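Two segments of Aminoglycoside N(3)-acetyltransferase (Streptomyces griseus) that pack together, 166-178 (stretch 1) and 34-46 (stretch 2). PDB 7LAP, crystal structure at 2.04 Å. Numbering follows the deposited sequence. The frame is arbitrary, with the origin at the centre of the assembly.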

# COMPACT_ATOMS: atom_id res chain seq x y z
N PRO B 166 10.46 9.48 -19.82
CA PRO B 166 11.41 8.80 -18.93
C PRO B 166 11.98 7.52 -19.51
O PRO B 166 13.18 7.25 -19.35
CB PRO B 166 10.57 8.53 -17.68
CG PRO B 166 9.63 9.75 -17.64
CD PRO B 166 9.31 10.05 -19.09
N LEU B 167 11.16 6.72 -20.19
CA LEU B 167 11.67 5.47 -20.72
C LEU B 167 12.73 5.73 -21.79
O LEU B 167 13.77 5.05 -21.82
CB LEU B 167 10.53 4.61 -21.26
CG LEU B 167 9.58 4.06 -20.17
CD1 LEU B 167 8.35 3.35 -20.82
CD2 LEU B 167 10.32 3.11 -19.22
N ALA B 168 12.52 6.74 -22.64
CA ALA B 168 13.55 7.13 -23.60
C ALA B 168 14.82 7.57 -22.90
O ALA B 168 15.93 7.27 -23.35
CB ALA B 168 13.05 8.25 -24.51
N ARG B 169 14.68 8.28 -21.78
CA ARG B 169 15.85 8.72 -21.03
C ARG B 169 16.57 7.56 -20.37
O ARG B 169 17.80 7.62 -20.21
CB ARG B 169 15.45 9.74 -19.99
CG ARG B 169 14.88 11.01 -20.60
CD ARG B 169 14.38 11.96 -19.52
NE ARG B 169 13.27 12.75 -20.03
CZ ARG B 169 12.39 13.39 -19.26
NH1 ARG B 169 12.48 13.33 -17.94
NH2 ARG B 169 11.42 14.09 -19.82
N LEU B 170 15.84 6.53 -19.93
CA LEU B 170 16.51 5.34 -19.42
C LEU B 170 17.40 4.71 -20.50
O LEU B 170 18.54 4.33 -20.23
CB LEU B 170 15.48 4.33 -18.93
CG LEU B 170 16.01 3.01 -18.38
CD1 LEU B 170 16.70 3.24 -17.06
CD2 LEU B 170 14.85 1.99 -18.26
N VAL B 171 16.88 4.63 -21.73
CA VAL B 171 17.66 4.08 -22.83
C VAL B 171 18.90 4.92 -23.09
O VAL B 171 20.01 4.39 -23.26
CB VAL B 171 16.77 3.96 -24.08
CG1 VAL B 171 17.63 3.72 -25.33
CG2 VAL B 171 15.76 2.85 -23.90
N ALA B 172 18.75 6.25 -23.09
CA ALA B 172 19.84 7.14 -23.50
C ALA B 172 20.97 7.15 -22.47
O ALA B 172 22.13 7.36 -22.82
CB ALA B 172 19.32 8.56 -23.72
N LEU B 173 20.62 6.97 -21.20
CA LEU B 173 21.54 6.82 -20.08
C LEU B 173 22.29 5.49 -20.07
O LEU B 173 23.20 5.32 -19.25
CB LEU B 173 20.71 6.94 -18.80
CG LEU B 173 21.23 7.54 -17.52
CD1 LEU B 173 22.20 8.67 -17.84
CD2 LEU B 173 20.05 8.04 -16.74
N GLY B 174 21.92 4.53 -20.91
CA GLY B 174 22.49 3.20 -20.80
C GLY B 174 21.96 2.42 -19.61
O GLY B 174 22.69 1.62 -19.03
N GLY B 175 20.70 2.65 -19.25
CA GLY B 175 20.11 2.01 -18.10
C GLY B 175 19.79 0.55 -18.35
O GLY B 175 20.03 -0.02 -19.42
N ARG B 176 19.28 -0.10 -17.30
CA ARG B 176 19.01 -1.53 -17.32
C ARG B 176 17.58 -1.78 -16.86
O ARG B 176 16.93 -0.90 -16.28
CB ARG B 176 20.01 -2.27 -16.43
CG ARG B 176 21.37 -1.63 -16.72
CD ARG B 176 22.50 -2.34 -16.20
NE ARG B 176 22.68 -3.58 -16.92
CZ ARG B 176 23.61 -4.46 -16.57
NH1 ARG B 176 24.39 -4.18 -15.52
NH2 ARG B 176 23.75 -5.59 -17.24
N VAL B 177 17.09 -2.98 -17.18
CA VAL B 177 15.80 -3.47 -16.70
C VAL B 177 16.03 -4.77 -15.94
O VAL B 177 16.67 -5.69 -16.46
CB VAL B 177 14.79 -3.67 -17.85
CG1 VAL B 177 13.47 -4.19 -17.32
CG2 VAL B 177 14.58 -2.33 -18.57
N LEU B 178 15.53 -4.82 -14.71
CA LEU B 178 15.61 -6.02 -13.87
C LEU B 178 14.21 -6.58 -13.64
O LEU B 178 13.32 -5.87 -13.14
CB LEU B 178 16.29 -5.65 -12.55
CG LEU B 178 16.25 -6.75 -11.48
CD1 LEU B 178 17.15 -7.90 -11.90
CD2 LEU B 178 16.68 -6.16 -10.14
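Stretch 2, residues 34-46: LGLVPGDTVMFHT

Stretch 2 approaches as a loop, with a type II turn from Val37 to Asp40, and then runs as a strand, Thr41 to Thr46, beside strand 176-178. The two strands are parallel, their axes 25° apart and 4.5 Å at closest approach, pairing Arg176 with Val42, Val177 with Met43 and Leu178 with Phe44. The helix that begins at Pro166 lies over strand 41-46, its axis 9.6 Å away at closest approach and their N-to-C directions 135° apart.

Backbone hydrogen bonds fix the register. Arg176 N donates to Thr41 O (2.7 Å) and Met43 N to Arg176 O (2.9 Å); two residues on, Leu178 N donates to Met43 O (2.8 Å) and His45 N to Leu178 O (2.9 Å). Between helix and strand, Gly174 takes a positive phi, which favours glycine, in a Schellman motif. Gly175 then brings its CA within 3.2 Å of Thr41 O; a CB here would clash with Leu170 CD1.

Polar side-chain contacts centre on Arg176, long enough to reach back to the loop. Its NH1 hydrogen-bonds to Gly35 O (2.8 Å) and forms a salt bridge with Asp40 OD2 (2.9 Å). The same OD2 accepts from Val37 N (2.9 Å), so Asp40 braces its own turn while neutralising the arginine. A water links Asp40 OD1, Thr41 N and Gly174 O.

Apolar contacts occupy both faces of the sheet. On the face bearing Arg176, Val42 and Phe44, Leu178, a branched aliphatic side chain suited to its buried site, sets its CB 3.5 Å from Val42 CG2 and its CD1 3.4 Å from Leu34 CD1. On the face of Val177, extended Met43 meets the helix: its SD lies 3.7 Å from Leu167 CD2, its CB 3.9 Å from Leu170 CD2. Leu170 CD1 also packs 3.6 Å from the methyl Thr41 CG2.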

# COMPACT_ATOMS: atom_id res chain seq x y z
N LEU B 34 24.18 -11.23 -10.81
CA LEU B 34 23.42 -11.09 -12.04
C LEU B 34 24.09 -10.14 -13.03
O LEU B 34 23.77 -10.16 -14.22
CB LEU B 34 22.04 -10.52 -11.73
CG LEU B 34 20.76 -11.30 -11.66
CD1 LEU B 34 19.65 -10.26 -11.74
CD2 LEU B 34 20.67 -12.30 -12.79
N GLY B 35 24.93 -9.22 -12.54
CA GLY B 35 25.61 -8.25 -13.40
C GLY B 35 25.30 -6.81 -13.06
O GLY B 35 25.77 -5.90 -13.75
N LEU B 36 24.52 -6.53 -12.02
CA LEU B 36 24.28 -5.14 -11.64
C LEU B 36 25.56 -4.56 -11.01
O LEU B 36 26.24 -5.25 -10.24
CB LEU B 36 23.10 -5.11 -10.67
CG LEU B 36 22.22 -3.87 -10.57
CD1 LEU B 36 21.81 -3.31 -11.94
CD2 LEU B 36 20.98 -4.22 -9.70
N VAL B 37 25.90 -3.31 -11.36
CA VAL B 37 27.19 -2.76 -10.95
C VAL B 37 27.01 -1.33 -10.43
O VAL B 37 25.99 -0.67 -10.69
CB VAL B 37 28.22 -2.76 -12.11
CG1 VAL B 37 28.62 -4.19 -12.52
CG2 VAL B 37 27.79 -1.85 -13.31
N PRO B 38 28.02 -0.81 -9.70
CA PRO B 38 27.96 0.57 -9.24
C PRO B 38 27.72 1.54 -10.39
O PRO B 38 28.31 1.41 -11.47
CB PRO B 38 29.33 0.78 -8.60
CG PRO B 38 29.72 -0.59 -8.12
CD PRO B 38 29.19 -1.53 -9.14
N GLY B 39 26.85 2.51 -10.16
CA GLY B 39 26.59 3.50 -11.16
C GLY B 39 25.44 3.17 -12.09
O GLY B 39 25.03 4.05 -12.85
N ASP B 40 24.93 1.94 -12.07
CA ASP B 40 23.85 1.56 -12.98
C ASP B 40 22.58 2.36 -12.67
O ASP B 40 22.28 2.68 -11.52
CB ASP B 40 23.52 0.05 -12.84
CG ASP B 40 24.34 -0.82 -13.77
OD1 ASP B 40 24.90 -0.26 -14.72
OD2 ASP B 40 24.42 -2.07 -13.55
N THR B 41 21.79 2.62 -13.71
CA THR B 41 20.39 3.00 -13.54
C THR B 41 19.54 1.78 -13.90
O THR B 41 19.66 1.25 -15.01
CB THR B 41 20.05 4.21 -14.42
OG1 THR B 41 20.75 5.35 -13.93
CG2 THR B 41 18.58 4.54 -14.34
N VAL B 42 18.71 1.32 -12.96
CA VAL B 42 17.98 0.08 -13.21
C VAL B 42 16.50 0.28 -12.90
O VAL B 42 16.14 0.63 -11.77
CB VAL B 42 18.55 -1.12 -12.43
CG1 VAL B 42 18.64 -0.85 -10.97
CG2 VAL B 42 17.66 -2.38 -12.65
N MET B 43 15.65 0.05 -13.89
CA MET B 43 14.21 -0.06 -13.70
C MET B 43 13.87 -1.50 -13.31
O MET B 43 14.32 -2.44 -13.95
CB MET B 43 13.51 0.33 -14.99
CG MET B 43 12.02 0.22 -14.93
SD MET B 43 11.32 0.93 -16.44
CE MET B 43 9.64 1.21 -15.82
N PHE B 44 13.09 -1.68 -12.25
CA PHE B 44 12.91 -3.04 -11.77
C PHE B 44 11.45 -3.33 -11.48
O PHE B 44 10.70 -2.45 -11.03
CB PHE B 44 13.83 -3.32 -10.57
CG PHE B 44 13.46 -2.61 -9.29
CD1 PHE B 44 13.74 -1.27 -9.11
CD2 PHE B 44 12.88 -3.31 -8.25
CE1 PHE B 44 13.40 -0.63 -7.91
CE2 PHE B 44 12.54 -2.70 -7.06
CZ PHE B 44 12.78 -1.35 -6.90
N HIS B 45 11.05 -4.55 -11.84
CA HIS B 45 9.73 -5.14 -11.63
C HIS B 45 9.89 -6.33 -10.70
O HIS B 45 10.77 -7.17 -10.91
CB HIS B 45 9.17 -5.61 -12.98
CG HIS B 45 9.03 -4.50 -13.97
ND1 HIS B 45 10.04 -4.13 -14.84
CD2 HIS B 45 8.01 -3.64 -14.19
CE1 HIS B 45 9.63 -3.10 -15.57
NE2 HIS B 45 8.41 -2.78 -15.19
N THR B 46 9.03 -6.42 -9.69
CA THR B 46 9.27 -7.31 -8.56
C THR B 46 8.04 -8.15 -8.27
O THR B 46 6.91 -7.64 -8.21
CB THR B 46 9.63 -6.53 -7.29
OG1 THR B 46 10.65 -5.59 -7.60
CG2 THR B 46 10.15 -7.52 -6.18
O HOH W 1 24.45 -8.88 -16.75
O HOH W 2 23.04 1.54 -16.10